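Local structure of hypothetical protein CG14615-PA (1SQH) at residues R77-Y82 and W98-A103; E105-L110 and N133-L138. The protein is of unknown function but is probably a member of the acetyltransferase superfamily, perhaps acting as a glycine N-acyltransferase. All coordinates share one frame; numbering follows the deposited sequence.

Interaction 1: R77-Y82 and W98-A103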
ATOM      1  N   ARG A  77      12.144  -3.461  19.728  1.00 28.59           N
ATOM      2  CA  ARG A  77      13.449  -3.121  19.160  1.00 30.34           C
ATOM      3  C   ARG A  77      14.370  -4.301  18.838  1.00 30.82           C
ATOM      4  O   ARG A  77      15.132  -4.246  17.875  1.00 32.49           O
ATOM      5  CB  ARG A  77      14.201  -2.174  20.095  1.00 29.81           C
ATOM      6  CG  ARG A  77      13.595  -0.795  20.224  1.00 31.56           C
ATOM      7  CD  ARG A  77      14.042  -0.136  21.529  1.00 32.54           C
ATOM      8  NE  ARG A  77      13.000  -0.231  22.545  1.00 36.92           N
ATOM      9  CZ  ARG A  77      12.130   0.741  22.809  1.00 36.96           C
ATOM     10  NH1 ARG A  77      12.189   1.887  22.142  1.00 35.94           N
ATOM     11  NH2 ARG A  77      11.176   0.554  23.714  1.00 38.29           N
ATOM     12  N   THR A  78      14.314  -5.364  19.627  1.00 30.07           N
ATOM     13  CA  THR A  78      15.208  -6.487  19.382  1.00 29.83           C
ATOM     14  C   THR A  78      14.953  -7.221  18.066  1.00 28.87           C
ATOM     15  O   THR A  78      15.902  -7.585  17.372  1.00 28.88           O
ATOM     16  CB  THR A  78      15.154  -7.517  20.536  1.00 30.64           C
ATOM     17  OG1 THR A  78      14.099  -8.452  20.294  1.00 32.82           O
ATOM     18  CG2 THR A  78      14.892  -6.821  21.854  1.00 26.27           C
ATOM     19  N   TRP A  79      13.689  -7.434  17.710  1.00 27.67           N
ATOM     20  CA  TRP A  79      13.367  -8.157  16.472  1.00 27.33           C
ATOM     21  C   TRP A  79      12.474  -7.378  15.509  1.00 24.76           C
ATOM     22  O   TRP A  79      12.068  -7.910  14.471  1.00 19.10           O
ATOM     23  CB  TRP A  79      12.662  -9.487  16.791  1.00 31.41           C
ATOM     24  CG  TRP A  79      13.380 -10.380  17.769  1.00 35.21           C
ATOM     25  CD1 TRP A  79      12.877 -10.892  18.931  1.00 35.16           C
ATOM     26  CD2 TRP A  79      14.708 -10.903  17.642  1.00 37.52           C
ATOM     27  NE1 TRP A  79      13.807 -11.703  19.534  1.00 38.15           N
ATOM     28  CE2 TRP A  79      14.939 -11.727  18.765  1.00 38.21           C
ATOM     29  CE3 TRP A  79      15.723 -10.754  16.688  1.00 38.83           C
ATOM     30  CZ2 TRP A  79      16.152 -12.404  18.961  1.00 39.91           C
ATOM     31  CZ3 TRP A  79      16.933 -11.429  16.884  1.00 40.49           C
ATOM     32  CH2 TRP A  79      17.133 -12.241  18.013  1.00 39.64           C
ATOM     33  N   GLY A  80      12.159  -6.135  15.869  1.00 23.63           N
ATOM     34  CA  GLY A  80      11.299  -5.306  15.038  1.00 23.27           C
ATOM     35  C   GLY A  80       9.893  -5.874  14.896  1.00 22.35           C
ATOM     36  O   GLY A  80       9.166  -5.535  13.962  1.00 19.42           O
ATOM     37  N   THR A  81       9.508  -6.727  15.838  1.00 21.95           N
ATOM     38  CA  THR A  81       8.197  -7.376  15.809  1.00 23.90           C
ATOM     39  C   THR A  81       7.037  -6.384  15.898  1.00 22.69           C
ATOM     40  O   THR A  81       6.910  -5.634  16.870  1.00 22.79           O
ATOM     41  CB  THR A  81       8.080  -8.429  16.955  1.00 24.67           C
ATOM     42  OG1 THR A  81       9.151  -9.376  16.839  1.00 26.12           O
ATOM     43  CG2 THR A  81       6.765  -9.184  16.872  1.00 27.21           C
ATOM     44  N   TYR A  82       6.184  -6.379  14.878  1.00 21.11           N
ATOM     45  CA  TYR A  82       5.057  -5.470  14.888  1.00 20.21           C
ATOM     46  C   TYR A  82       3.866  -6.026  14.125  1.00 21.01           C
ATOM     47  O   TYR A  82       3.978  -6.942  13.306  1.00 21.23           O
ATOM     48  CB  TYR A  82       5.462  -4.118  14.287  1.00 21.09           C
ATOM     49  CG  TYR A  82       5.217  -4.008  12.801  1.00 21.63           C
ATOM     50  CD1 TYR A  82       4.047  -3.432  12.307  1.00 19.46           C
ATOM     51  CD2 TYR A  82       6.140  -4.507  11.888  1.00 21.84           C
ATOM     52  CE1 TYR A  82       3.802  -3.353  10.939  1.00 18.71           C
ATOM     53  CE2 TYR A  82       5.904  -4.432  10.509  1.00 22.77           C
ATOM     54  CZ  TYR A  82       4.733  -3.853  10.045  1.00 21.22           C
ATOM     55  OH  TYR A  82       4.511  -3.772   8.686  1.00 21.08           O
ATOM     56  N   TRP A  98      12.075 -10.100  12.460  1.00 28.70           N
ATOM     57  CA  TRP A  98      13.218 -10.777  11.880  1.00 31.37           C
ATOM     58  C   TRP A  98      13.890 -11.739  12.843  1.00 33.47           C
ATOM     59  O   TRP A  98      15.080 -12.014  12.723  1.00 34.53           O
ATOM     60  CB  TRP A  98      14.226  -9.761  11.320  1.00 29.79           C
ATOM     61  CG  TRP A  98      14.792  -8.774  12.301  1.00 28.03           C
ATOM     62  CD1 TRP A  98      15.722  -9.014  13.267  1.00 26.72           C
ATOM     63  CD2 TRP A  98      14.503  -7.373  12.360  1.00 27.70           C
ATOM     64  NE1 TRP A  98      16.037  -7.849  13.923  1.00 25.54           N
ATOM     65  CE2 TRP A  98      15.302  -6.826  13.387  1.00 25.57           C
ATOM     66  CE3 TRP A  98      13.645  -6.525  11.638  1.00 27.90           C
ATOM     67  CZ2 TRP A  98      15.271  -5.464  13.715  1.00 25.90           C
ATOM     68  CZ3 TRP A  98      13.618  -5.165  11.966  1.00 28.12           C
ATOM     69  CH2 TRP A  98      14.428  -4.653  12.999  1.00 26.74           C
ATOM     70  N   GLN A  99      13.118 -12.256  13.793  1.00 36.90           N
ATOM     71  CA  GLN A  99      13.652 -13.215  14.745  1.00 39.96           C
ATOM     72  C   GLN A  99      14.090 -14.424  13.912  1.00 42.90           C
ATOM     73  O   GLN A  99      13.280 -15.034  13.219  1.00 42.29           O
ATOM     74  CB  GLN A  99      12.579 -13.608  15.763  1.00 39.45           C
ATOM     75  CG  GLN A  99      13.141 -14.308  16.986  1.00 36.88           C
ATOM     76  CD  GLN A  99      12.109 -14.503  18.074  1.00 35.70           C
ATOM     77  OE1 GLN A  99      12.442 -14.922  19.176  1.00 35.52           O
ATOM     78  NE2 GLN A  99      10.846 -14.203  17.769  1.00 33.88           N
ATOM     79  N   PRO A 100      15.388 -14.767  13.966  1.00 46.14           N
ATOM     80  CA  PRO A 100      16.086 -15.856  13.271  1.00 48.57           C
ATOM     81  C   PRO A 100      15.555 -17.289  13.239  1.00 50.85           C
ATOM     82  O   PRO A 100      16.043 -18.094  12.441  1.00 53.07           O
ATOM     83  CB  PRO A 100      17.490 -15.796  13.873  1.00 49.05           C
ATOM     84  CG  PRO A 100      17.661 -14.346  14.162  1.00 48.94           C
ATOM     85  CD  PRO A 100      16.334 -14.015  14.808  1.00 46.50           C
ATOM     86  N   ASP A 101      14.581 -17.645  14.066  1.00 52.17           N
ATOM     87  CA  ASP A 101      14.118 -19.033  14.019  1.00 53.32           C
ATOM     88  C   ASP A 101      12.625 -19.235  14.250  1.00 52.50           C
ATOM     89  O   ASP A 101      12.180 -19.439  15.382  1.00 53.45           O
ATOM     90  CB  ASP A 101      14.922 -19.872  15.018  1.00 56.07           C
ATOM     91  CG  ASP A 101      14.454 -21.314  15.083  1.00 59.47           C
ATOM     92  OD1 ASP A 101      13.517 -21.606  15.861  1.00 61.01           O
ATOM     93  OD2 ASP A 101      15.025 -22.152  14.349  1.00 61.32           O
ATOM     94  N   GLY A 102      11.858 -19.187  13.166  1.00 50.42           N
ATOM     95  CA  GLY A 102      10.420 -19.368  13.267  1.00 48.46           C
ATOM     96  C   GLY A 102       9.695 -18.130  13.766  1.00 46.43           C
ATOM     97  O   GLY A 102       8.462 -18.094  13.797  1.00 47.25           O
ATOM     98  N   ALA A 103      10.456 -17.115  14.162  1.00 43.90           N
ATOM     99  CA  ALA A 103       9.873 -15.877  14.654  1.00 42.28           C
ATOM    100  C   ALA A 103       8.791 -16.172  15.694  1.00 41.80           C
ATOM    101  O   ALA A 103       7.629 -15.789  15.529  1.00 41.57           O
ATOM    102  CB  ALA A 103       9.286 -15.085  13.489  1.00 41.42           C
TER
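W98 lays one face of its indole on the backbone of W79 and G80, where helix 76-79 ends, and its CD1 meets the edge of the W79 ring. W79 O stands 3.3 Å from the W98 plane near the centre; on that same face W79 CA lies over the five-membered ring and G80 CA over the six-membered ring, 4.0 Å from its centroid, both as CH-pi contacts. A chi1 of 59° puts W98 CG between its backbone N and carbonyl carbon, the start of the turn that brings the ring over W79. The same W79 O accepts a nearly straight hydrogen bond from W98 N at 3.0 Å, in the carbonyl plane. G80 has positive phi, and a side chain there would run into the W98 ring. The W79 indole presents CE3 to W98 CD1 at 3.8 Å and gives one face to the extended Q99 chain, whose CG makes a CH-pi contact 3.6 Å from the centroid of the W79 five-membered ring. P100 CD meets W79 CZ3 obliquely at 3.4 Å. Helix 15-29 supplies further partners of W98, Y25 edge-to-face and K28 by cation-pi, while W79 and Q99 touch E105 on helix 104-112. The contact thus joins the turn into strand 82-87 to the loop leaving strand 91-96.

Interaction 2: E105-L110 and N133-L138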
ATOM      1  N   GLU A 105       8.167 -14.962  18.729  1.00 35.45           N
ATOM      2  CA  GLU A 105       7.537 -13.761  19.262  1.00 33.46           C
ATOM      3  C   GLU A 105       6.376 -13.280  18.402  1.00 31.82           C
ATOM      4  O   GLU A 105       5.314 -12.937  18.917  1.00 29.93           O
ATOM      5  CB  GLU A 105       8.574 -12.648  19.398  1.00 33.18           C
ATOM      6  CG  GLU A 105       8.024 -11.347  19.947  1.00 34.06           C
ATOM      7  CD  GLU A 105       9.122 -10.373  20.310  1.00 35.87           C
ATOM      8  OE1 GLU A 105       9.767 -10.581  21.362  1.00 37.44           O
ATOM      9  OE2 GLU A 105       9.350  -9.409  19.545  1.00 33.14           O
ATOM     10  N   LEU A 106       6.583 -13.259  17.091  1.00 31.71           N
ATOM     11  CA  LEU A 106       5.548 -12.815  16.168  1.00 31.16           C
ATOM     12  C   LEU A 106       4.311 -13.712  16.221  1.00 31.96           C
ATOM     13  O   LEU A 106       3.200 -13.232  16.438  1.00 31.55           O
ATOM     14  CB  LEU A 106       6.087 -12.782  14.735  1.00 28.44           C
ATOM     15  CG  LEU A 106       5.051 -12.581  13.616  1.00 29.37           C
ATOM     16  CD1 LEU A 106       4.397 -11.220  13.749  1.00 28.02           C
ATOM     17  CD2 LEU A 106       5.727 -12.720  12.258  1.00 26.65           C
ATOM     18  N   TRP A 107       4.508 -15.012  16.023  1.00 32.11           N
ATOM     19  CA  TRP A 107       3.395 -15.945  16.028  1.00 34.06           C
ATOM     20  C   TRP A 107       2.705 -16.014  17.374  1.00 35.69           C
ATOM     21  O   TRP A 107       1.519 -16.347  17.459  1.00 35.09           O
ATOM     22  CB  TRP A 107       3.864 -17.327  15.584  1.00 34.99           C
ATOM     23  CG  TRP A 107       4.195 -17.345  14.133  1.00 33.98           C
ATOM     24  CD1 TRP A 107       5.429 -17.476  13.572  1.00 34.17           C
ATOM     25  CD2 TRP A 107       3.274 -17.162  13.051  1.00 34.87           C
ATOM     26  NE1 TRP A 107       5.336 -17.384  12.198  1.00 34.58           N
ATOM     27  CE2 TRP A 107       4.024 -17.192  11.855  1.00 35.10           C
ATOM     28  CE3 TRP A 107       1.886 -16.974  12.978  1.00 35.11           C
ATOM     29  CZ2 TRP A 107       3.425 -17.040  10.592  1.00 34.26           C
ATOM     30  CZ3 TRP A 107       1.291 -16.820  11.720  1.00 33.53           C
ATOM     31  CH2 TRP A 107       2.063 -16.855  10.549  1.00 33.96           C
ATOM     32  N   GLU A 108       3.441 -15.699  18.431  1.00 35.75           N
ATOM     33  CA  GLU A 108       2.840 -15.690  19.753  1.00 37.00           C
ATOM     34  C   GLU A 108       1.793 -14.575  19.681  1.00 36.67           C
ATOM     35  O   GLU A 108       0.660 -14.723  20.151  1.00 36.08           O
ATOM     36  CB  GLU A 108       3.901 -15.370  20.803  1.00 39.87           C
ATOM     37  CG  GLU A 108       3.499 -15.672  22.224  1.00 43.39           C
ATOM     38  CD  GLU A 108       4.699 -15.692  23.147  1.00 46.91           C
ATOM     39  OE1 GLU A 108       5.630 -16.482  22.880  1.00 47.14           O
ATOM     40  OE2 GLU A 108       4.715 -14.921  24.131  1.00 50.47           O
ATOM     41  N   CYS A 109       2.182 -13.466  19.055  1.00 34.83           N
ATOM     42  CA  CYS A 109       1.298 -12.323  18.884  1.00 33.99           C
ATOM     43  C   CYS A 109       0.081 -12.650  18.025  1.00 33.95           C
ATOM     44  O   CYS A 109      -1.061 -12.452  18.443  1.00 34.69           O
ATOM     45  CB  CYS A 109       2.046 -11.160  18.225  1.00 32.80           C
ATOM     46  SG  CYS A 109       3.122 -10.209  19.315  1.00 31.05           S
ATOM     47  N   LEU A 110       0.331 -13.145  16.818  1.00 32.36           N
ATOM     48  CA  LEU A 110      -0.754 -13.447  15.893  1.00 32.57           C
ATOM     49  C   LEU A 110      -1.725 -14.512  16.383  1.00 32.93           C
ATOM     50  O   LEU A 110      -2.915 -14.430  16.109  1.00 33.97           O
ATOM     51  CB  LEU A 110      -0.187 -13.845  14.520  1.00 31.11           C
ATOM     52  CG  LEU A 110       0.609 -12.803  13.715  1.00 29.83           C
ATOM     53  CD1 LEU A 110       0.963 -13.404  12.359  1.00 28.89           C
ATOM     54  CD2 LEU A 110      -0.199 -11.522  13.516  1.00 28.88           C
ATOM     55  N   ASN A 133       2.086 -19.796   4.587  1.00 34.48           N
ATOM     56  CA  ASN A 133       1.490 -21.092   4.917  1.00 36.36           C
ATOM     57  C   ASN A 133       0.981 -21.143   6.354  1.00 35.35           C
ATOM     58  O   ASN A 133      -0.182 -21.474   6.603  1.00 34.16           O
ATOM     59  CB  ASN A 133       2.501 -22.225   4.688  1.00 39.38           C
ATOM     60  CG  ASN A 133       1.837 -23.602   4.609  1.00 43.55           C
ATOM     61  OD1 ASN A 133       1.079 -23.886   3.676  1.00 44.60           O
ATOM     62  ND2 ASN A 133       2.123 -24.461   5.590  1.00 43.65           N
ATOM     63  N   ARG A 134       1.848 -20.807   7.300  1.00 34.22           N
ATOM     64  CA  ARG A 134       1.452 -20.846   8.692  1.00 33.88           C
ATOM     65  C   ARG A 134       0.275 -19.927   8.995  1.00 33.79           C
ATOM     66  O   ARG A 134      -0.639 -20.316   9.714  1.00 33.53           O
ATOM     67  CB  ARG A 134       2.635 -20.496   9.591  1.00 35.51           C
ATOM     68  CG  ARG A 134       2.333 -20.656  11.066  1.00 36.99           C
ATOM     69  CD  ARG A 134       3.585 -20.589  11.924  1.00 37.16           C
ATOM     70  NE  ARG A 134       3.248 -20.766  13.333  1.00 39.69           N
ATOM     71  CZ  ARG A 134       4.134 -20.797  14.324  1.00 40.16           C
ATOM     72  NH1 ARG A 134       5.431 -20.663  14.072  1.00 41.91           N
ATOM     73  NH2 ARG A 134       3.718 -20.957  15.573  1.00 41.86           N
ATOM     74  N   VAL A 135       0.269 -18.719   8.440  1.00 32.03           N
ATOM     75  CA  VAL A 135      -0.835 -17.809   8.724  1.00 30.45           C
ATOM     76  C   VAL A 135      -2.156 -18.323   8.152  1.00 30.17           C
ATOM     77  O   VAL A 135      -3.227 -18.037   8.692  1.00 29.40           O
ATOM     78  CB  VAL A 135      -0.582 -16.399   8.167  1.00 29.23           C
ATOM     79  CG1 VAL A 135      -0.853 -16.367   6.669  1.00 26.43           C
ATOM     80  CG2 VAL A 135      -1.457 -15.397   8.896  1.00 28.57           C
ATOM     81  N   LYS A 136      -2.089 -19.079   7.062  1.00 29.74           N
ATOM     82  CA  LYS A 136      -3.312 -19.607   6.474  1.00 31.57           C
ATOM     83  C   LYS A 136      -3.858 -20.730   7.355  1.00 32.88           C
ATOM     84  O   LYS A 136      -5.075 -20.879   7.498  1.00 33.62           O
ATOM     85  CB  LYS A 136      -3.056 -20.106   5.049  1.00 30.40           C
ATOM     86  CG  LYS A 136      -2.652 -18.994   4.069  1.00 29.91           C
ATOM     87  CD  LYS A 136      -2.228 -19.551   2.714  1.00 30.22           C
ATOM     88  CE  LYS A 136      -1.619 -18.464   1.819  1.00 31.77           C
ATOM     89  NZ  LYS A 136      -1.196 -18.988   0.482  1.00 29.40           N
ATOM     90  N   GLU A 137      -2.954 -21.507   7.952  1.00 33.40           N
ATOM     91  CA  GLU A 137      -3.341 -22.603   8.843  1.00 35.13           C
ATOM     92  C   GLU A 137      -4.054 -21.998  10.049  1.00 35.05           C
ATOM     93  O   GLU A 137      -5.105 -22.477  10.486  1.00 34.08           O
ATOM     94  CB  GLU A 137      -2.102 -23.372   9.303  1.00 37.80           C
ATOM     95  CG  GLU A 137      -1.343 -24.085   8.185  1.00 42.94           C
ATOM     96  CD  GLU A 137      -0.012 -24.661   8.660  1.00 46.89           C
ATOM     97  OE1 GLU A 137      -0.015 -25.449   9.637  1.00 48.78           O
ATOM     98  OE2 GLU A 137       1.039 -24.322   8.061  1.00 48.19           O
ATOM     99  N   LEU A 138      -3.478 -20.923  10.571  1.00 35.84           N
ATOM    100  CA  LEU A 138      -4.047 -20.213  11.704  1.00 36.83           C
ATOM    101  C   LEU A 138      -5.452 -19.735  11.355  1.00 37.75           C
ATOM    102  O   LEU A 138      -6.390 -19.935  12.121  1.00 38.47           O
ATOM    103  CB  LEU A 138      -3.157 -19.018  12.064  1.00 36.35           C
ATOM    104  CG  LEU A 138      -3.620 -18.065  13.165  1.00 34.28           C
ATOM    105  CD1 LEU A 138      -4.039 -18.855  14.405  1.00 35.54           C
ATOM    106  CD2 LEU A 138      -2.487 -17.107  13.494  1.00 33.41           C
TER
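W107 projects from helix 105-110 toward helix 133-138 and spans the gap between them, its ring reaching V135; the two axes run 11.8 Å apart and nearly parallel, at 23°. R134 covers one face of its indole. With CG anti to the backbone N (chi1 -174°) and the chain extended to NE, the arginine runs back along the indole, antiparallel to the tryptophan side chain, CD lying over the middle of the ring system, 3.5 Å from the centroid of the five-membered ring. Its guanidinium lies flat on the pyrrole end of the indole, centres 3.8 Å apart and planes 12° from parallel, with NH1 3.2 Å from W107 CD1. The far end of the indole abuts the other helix: W107 CH2 comes to 3.6 Å from V135 CB, which stands near the ring plane. One turn further on, L138 CD2 fits between W107 CZ3 and the backbone of L110, 3.8 Å from L110 O. L110 also packs on F95 of strand 91-96 and V135 on I297 of strand 289-299, so both helices rest on the mixed sheet. An alanine in place of W107 would probably open a gap between the helices and leave the R134 guanidinium without its aromatic support. No hydrogen bond crosses the interface; it combines apolar packing with a cation-pi stack. E111 forms a salt bridge with R134 NH2, so the charge is probably balanced there while the flat face remains stacked on the indole.

Overall arrangement
Interactions 1 and 2 follow one another along the chain; all four segments belong to its N-terminal half, and the centres are about 13 Å apart. Segment 98-103 leads directly into helix 104-112, so interaction 2 starts almost where interaction 1 ends, its second helix coming after strand 123-128. They also touch: T81 OG1 is hydrogen-bonded to E105 OE2, and G102 O approaches W107 CD1. Helix 104-112 connects strand 91-96 to the parallel strand 123-128 in the mixed sheet, a beta-alpha-beta crossover, and helix 129-141 follows that strand. Together, the contacts join the helix end before strand 82-87, the loop after strand 91-96 and these two helices into one packed region beside the sheet.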